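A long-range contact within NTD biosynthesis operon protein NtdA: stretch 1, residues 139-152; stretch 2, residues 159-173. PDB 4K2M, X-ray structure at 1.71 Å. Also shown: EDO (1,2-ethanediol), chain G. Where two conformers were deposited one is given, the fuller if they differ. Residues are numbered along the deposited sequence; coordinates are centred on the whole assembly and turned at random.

Stretch 1 139-152: GLNPGDEVIMPANS
Stretch 2, residues 159-173: AVLASGGVPIYVDIN

How does stretch 1 approach its partner? Gly 139 leaves a helix with positive phi (98/20), closing a Schellman motif, and Leu 140 (phi/psi -60/128, chi1 t, chi2 139°) then points toward stretch 2. There the helix that carries through Val 160 gives way to a second Schellman motif at Gly 164 (100/2), where Gly 165 N bonds back to Val 160 O at 2.9 Å. Leu 140 CD2 lies 3.2 Å from Ser 163 O, and a water donates to both Leu 140 O (3.0 Å) and Ser 163 O (2.8 Å). At Gly 165 an ideal CB would sit 2.9 Å from Leu 140 CD1, a clash.

What turns the chain into the strand? A type II turn runs from Asn 141 to Asp 144, with Pro 142 at -55/135 and Gly 143 at 95/-17. Asp 144 N donates to Asn 141 O (3.0 Å), while Asn 141 N donates to Asp 144 OD2 (2.7 Å), the carboxylate (chi1 m) bracing the turn. Gly 143 N then reaches Gly 164 O at 3.0 Å, the first hydrogen bond between the stretches.

How do the strands pair? The strands beginning at Glu 145 and Val 166 run parallel, their axes at 35°, in the register Glu 145-Val 166, Val 146-Pro 167, Ile 147-Ile 168, Met 148-Tyr 169. The ladder alternates: Val 166 N to Asp 144 O (2.9 Å), Val 146 N to Val 166 O (2.9 Å), Ile 168 N to Val 146 O (2.9 Å), Met 148 N to Ile 168 O (3.0 Å), Val 170 N to Met 148 O (3.0 Å). Pro 167 has no amide hydrogen, but this register asks none of it.

Which side chains meet on each face? Glu 145 (m, t) shares one face with Ile 147 (m, t), Val 166 (t) and Ile 168 (m, m); the aliphatic Glu 145 CG packs 3.6 Å from Ile 168 CG1. On the other face, Val 146 CG2 (chi1 t) meets Val 160 CG1 at 3.7 Å, and Met 148 (p, t, m) brings SD within 3.8 Å of Pro 167 CB and CG within 3.9 Å of Tyr 169 CE1 (Tyr 169 chi1 m, chi2 -70°).

What closes the contact? Pro 149 O lies at the Tyr 169 ring edge, 3.5 Å from CD1. Water links Ala 150 N (2.9 Å) to Val 170 O (2.7 Å). Asn 151 (chi1 p) sets OD1 3.7 Å from Ile 172 CG2.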

# COMPACT_ATOMS: atom_id res chain seq x y z
N GLY A 139 20.82 5.64 -5.74
CA GLY A 139 21.40 5.71 -7.07
C GLY A 139 21.55 4.38 -7.78
O GLY A 139 22.35 4.29 -8.73
N LEU A 140 20.81 3.36 -7.36
CA LEU A 140 20.91 2.06 -8.03
C LEU A 140 20.53 2.17 -9.50
O LEU A 140 19.45 2.66 -9.83
CB LEU A 140 20.03 0.99 -7.37
CG LEU A 140 20.20 -0.40 -8.03
CD1 LEU A 140 20.24 -1.52 -7.01
CD2 LEU A 140 19.12 -0.70 -9.09
N ASN A 141 21.40 1.67 -10.36
CA ASN A 141 21.13 1.56 -11.80
C ASN A 141 21.00 0.10 -12.19
O ASN A 141 21.58 -0.76 -11.53
CB ASN A 141 22.28 2.20 -12.58
CG ASN A 141 22.42 3.68 -12.30
OD1 ASN A 141 21.43 4.41 -12.32
ND2 ASN A 141 23.64 4.12 -12.02
N PRO A 142 20.25 -0.20 -13.27
CA PRO A 142 20.07 -1.61 -13.64
C PRO A 142 21.41 -2.30 -13.83
O PRO A 142 22.33 -1.71 -14.43
CB PRO A 142 19.32 -1.52 -14.97
CG PRO A 142 18.56 -0.24 -14.87
CD PRO A 142 19.48 0.70 -14.14
N GLY A 143 21.54 -3.50 -13.29
CA GLY A 143 22.78 -4.25 -13.37
C GLY A 143 23.70 -4.10 -12.17
O GLY A 143 24.63 -4.90 -12.00
N ASP A 144 23.47 -3.07 -11.34
CA ASP A 144 24.27 -2.87 -10.14
C ASP A 144 24.10 -4.06 -9.23
O ASP A 144 22.99 -4.54 -9.02
CB ASP A 144 23.79 -1.64 -9.37
CG ASP A 144 24.26 -0.33 -9.96
OD1 ASP A 144 25.10 -0.34 -10.89
OD2 ASP A 144 23.80 0.73 -9.47
N GLU A 145 25.21 -4.52 -8.65
CA GLU A 145 25.16 -5.69 -7.79
C GLU A 145 24.93 -5.30 -6.33
O GLU A 145 25.43 -4.29 -5.83
CB GLU A 145 26.43 -6.54 -7.95
CG GLU A 145 26.44 -7.35 -9.25
CD GLU A 145 27.75 -8.08 -9.51
OE1 GLU A 145 28.68 -8.00 -8.68
OE2 GLU A 145 27.83 -8.73 -10.58
N VAL A 146 24.15 -6.14 -5.65
CA VAL A 146 23.80 -5.89 -4.25
C VAL A 146 24.12 -7.15 -3.48
O VAL A 146 23.48 -8.18 -3.69
CB VAL A 146 22.28 -5.63 -4.13
CG1 VAL A 146 21.89 -5.41 -2.64
CG2 VAL A 146 21.86 -4.43 -4.97
N ILE A 147 25.12 -7.08 -2.60
CA ILE A 147 25.51 -8.24 -1.82
C ILE A 147 24.53 -8.43 -0.66
O ILE A 147 24.23 -7.49 0.08
CB ILE A 147 26.94 -8.07 -1.28
CG1 ILE A 147 27.94 -8.10 -2.46
CG2 ILE A 147 27.27 -9.17 -0.28
CD1 ILE A 147 29.40 -7.82 -2.01
N MET A 148 24.02 -9.65 -0.50
CA MET A 148 22.94 -9.89 0.47
C MET A 148 22.91 -11.37 0.83
O MET A 148 23.50 -12.20 0.11
CB MET A 148 21.58 -9.45 -0.12
CG MET A 148 21.22 -10.11 -1.43
SD MET A 148 19.61 -9.55 -2.05
CE MET A 148 18.50 -10.31 -0.88
N PRO A 149 22.22 -11.71 1.93
CA PRO A 149 22.05 -13.13 2.25
C PRO A 149 20.92 -13.78 1.45
O PRO A 149 20.05 -13.09 0.90
CB PRO A 149 21.69 -13.11 3.74
CG PRO A 149 20.93 -11.82 3.90
CD PRO A 149 21.62 -10.83 2.96
N ALA A 150 20.92 -15.11 1.42
CA ALA A 150 19.91 -15.85 0.67
C ALA A 150 18.81 -16.43 1.55
O ALA A 150 17.96 -17.18 1.05
CB ALA A 150 20.59 -16.97 -0.12
N ASN A 151 18.80 -16.09 2.84
CA ASN A 151 17.86 -16.71 3.76
C ASN A 151 16.81 -15.76 4.34
O ASN A 151 16.16 -16.08 5.33
CB ASN A 151 18.62 -17.39 4.91
CG ASN A 151 19.37 -16.41 5.78
OD1 ASN A 151 19.67 -15.29 5.35
ND2 ASN A 151 19.68 -16.81 7.02
N SER A 152 16.64 -14.60 3.71
CA SER A 152 15.63 -13.65 4.17
C SER A 152 14.27 -14.01 3.57
O SER A 152 14.15 -14.93 2.76
CB SER A 152 16.03 -12.23 3.75
OG SER A 152 15.15 -11.28 4.34
N ALA A 159 12.79 -6.64 -3.78
CA ALA A 159 13.01 -5.20 -3.82
C ALA A 159 14.25 -4.88 -4.66
O ALA A 159 14.28 -3.88 -5.38
CB ALA A 159 13.16 -4.64 -2.41
N VAL A 160 15.27 -5.72 -4.57
CA VAL A 160 16.45 -5.55 -5.40
C VAL A 160 16.11 -5.78 -6.87
O VAL A 160 16.42 -4.95 -7.73
CB VAL A 160 17.56 -6.51 -4.98
CG1 VAL A 160 18.77 -6.33 -5.90
CG2 VAL A 160 17.99 -6.24 -3.54
N LEU A 161 15.48 -6.91 -7.16
CA LEU A 161 15.16 -7.27 -8.54
C LEU A 161 14.19 -6.28 -9.19
O LEU A 161 14.33 -5.94 -10.37
CB LEU A 161 14.59 -8.69 -8.60
CG LEU A 161 15.62 -9.77 -8.28
CD1 LEU A 161 14.93 -11.10 -8.01
CD2 LEU A 161 16.62 -9.92 -9.43
N ALA A 162 13.20 -5.81 -8.42
CA ALA A 162 12.21 -4.86 -8.94
C ALA A 162 12.87 -3.53 -9.27
O ALA A 162 12.44 -2.82 -10.18
CB ALA A 162 11.10 -4.64 -7.92
N SER A 163 13.91 -3.17 -8.52
CA SER A 163 14.61 -1.91 -8.75
C SER A 163 15.59 -2.01 -9.92
O SER A 163 16.15 -1.01 -10.35
CB SER A 163 15.35 -1.44 -7.50
OG SER A 163 16.58 -2.13 -7.31
N GLY A 164 15.80 -3.23 -10.42
CA GLY A 164 16.70 -3.45 -11.55
C GLY A 164 18.08 -3.97 -11.14
O GLY A 164 18.97 -4.18 -11.99
N GLY A 165 18.26 -4.19 -9.85
CA GLY A 165 19.55 -4.61 -9.31
C GLY A 165 19.75 -6.11 -9.43
O GLY A 165 18.83 -6.85 -9.79
N VAL A 166 20.97 -6.55 -9.12
CA VAL A 166 21.36 -7.95 -9.23
C VAL A 166 21.79 -8.46 -7.87
O VAL A 166 22.84 -8.07 -7.36
CB VAL A 166 22.56 -8.09 -10.20
CG1 VAL A 166 23.10 -9.54 -10.16
CG2 VAL A 166 22.16 -7.69 -11.62
N PRO A 167 20.98 -9.34 -7.27
CA PRO A 167 21.39 -9.93 -5.99
C PRO A 167 22.64 -10.79 -6.15
O PRO A 167 22.73 -11.61 -7.08
CB PRO A 167 20.20 -10.82 -5.62
CG PRO A 167 19.01 -10.21 -6.34
CD PRO A 167 19.61 -9.72 -7.66
N ILE A 168 23.59 -10.58 -5.25
CA ILE A 168 24.78 -11.42 -5.15
C ILE A 168 24.78 -12.04 -3.76
O ILE A 168 25.01 -11.36 -2.75
CB ILE A 168 26.06 -10.62 -5.41
CG1 ILE A 168 26.04 -10.03 -6.83
CG2 ILE A 168 27.30 -11.51 -5.24
CD1 ILE A 168 26.02 -11.06 -7.97
N TYR A 169 24.48 -13.32 -3.70
CA TYR A 169 24.30 -13.96 -2.41
C TYR A 169 25.62 -14.38 -1.79
O TYR A 169 26.49 -14.97 -2.46
CB TYR A 169 23.36 -15.16 -2.57
CG TYR A 169 22.01 -14.73 -3.08
CD1 TYR A 169 21.16 -14.00 -2.25
CD2 TYR A 169 21.59 -15.01 -4.37
CE1 TYR A 169 19.92 -13.57 -2.71
CE2 TYR A 169 20.35 -14.60 -4.83
CZ TYR A 169 19.53 -13.88 -3.99
OH TYR A 169 18.29 -13.46 -4.41
N VAL A 170 25.78 -14.04 -0.52
CA VAL A 170 26.91 -14.54 0.26
C VAL A 170 26.44 -15.26 1.52
O VAL A 170 25.31 -15.05 1.99
CB VAL A 170 27.95 -13.44 0.60
CG1 VAL A 170 28.35 -12.67 -0.64
CG2 VAL A 170 27.42 -12.50 1.62
N ASP A 171 27.32 -16.10 2.06
CA ASP A 171 26.97 -17.02 3.13
C ASP A 171 26.70 -16.28 4.43
O ASP A 171 27.19 -15.17 4.64
CB ASP A 171 28.12 -18.01 3.32
CG ASP A 171 27.65 -19.45 3.49
OD1 ASP A 171 26.42 -19.69 3.55
OD2 ASP A 171 28.52 -20.35 3.57
N ILE A 172 25.91 -16.91 5.30
CA ILE A 172 25.61 -16.35 6.62
C ILE A 172 26.53 -16.93 7.68
O ILE A 172 27.19 -17.94 7.46
CB ILE A 172 24.18 -16.68 7.06
CG1 ILE A 172 23.98 -18.20 7.03
CG2 ILE A 172 23.17 -15.94 6.19
CD1 ILE A 172 22.76 -18.71 7.77
N ASN A 173 26.55 -16.29 8.84
CA ASN A 173 27.14 -16.89 10.03
C ASN A 173 26.06 -17.87 10.52
O ASN A 173 24.91 -17.49 10.72
CB ASN A 173 27.44 -15.78 11.03
CG ASN A 173 27.85 -16.29 12.41
OD1 ASN A 173 27.24 -17.21 12.96
ND2 ASN A 173 28.86 -15.65 12.98
C1 EDO G . 16.71 -20.62 7.43
O1 EDO G . 16.91 -20.40 6.04
C2 EDO G . 17.88 -20.05 8.23
O2 EDO G . 17.83 -18.63 8.17
O HOH W 1 17.51 1.16 -11.54
O HOH W 2 23.10 -16.58 2.56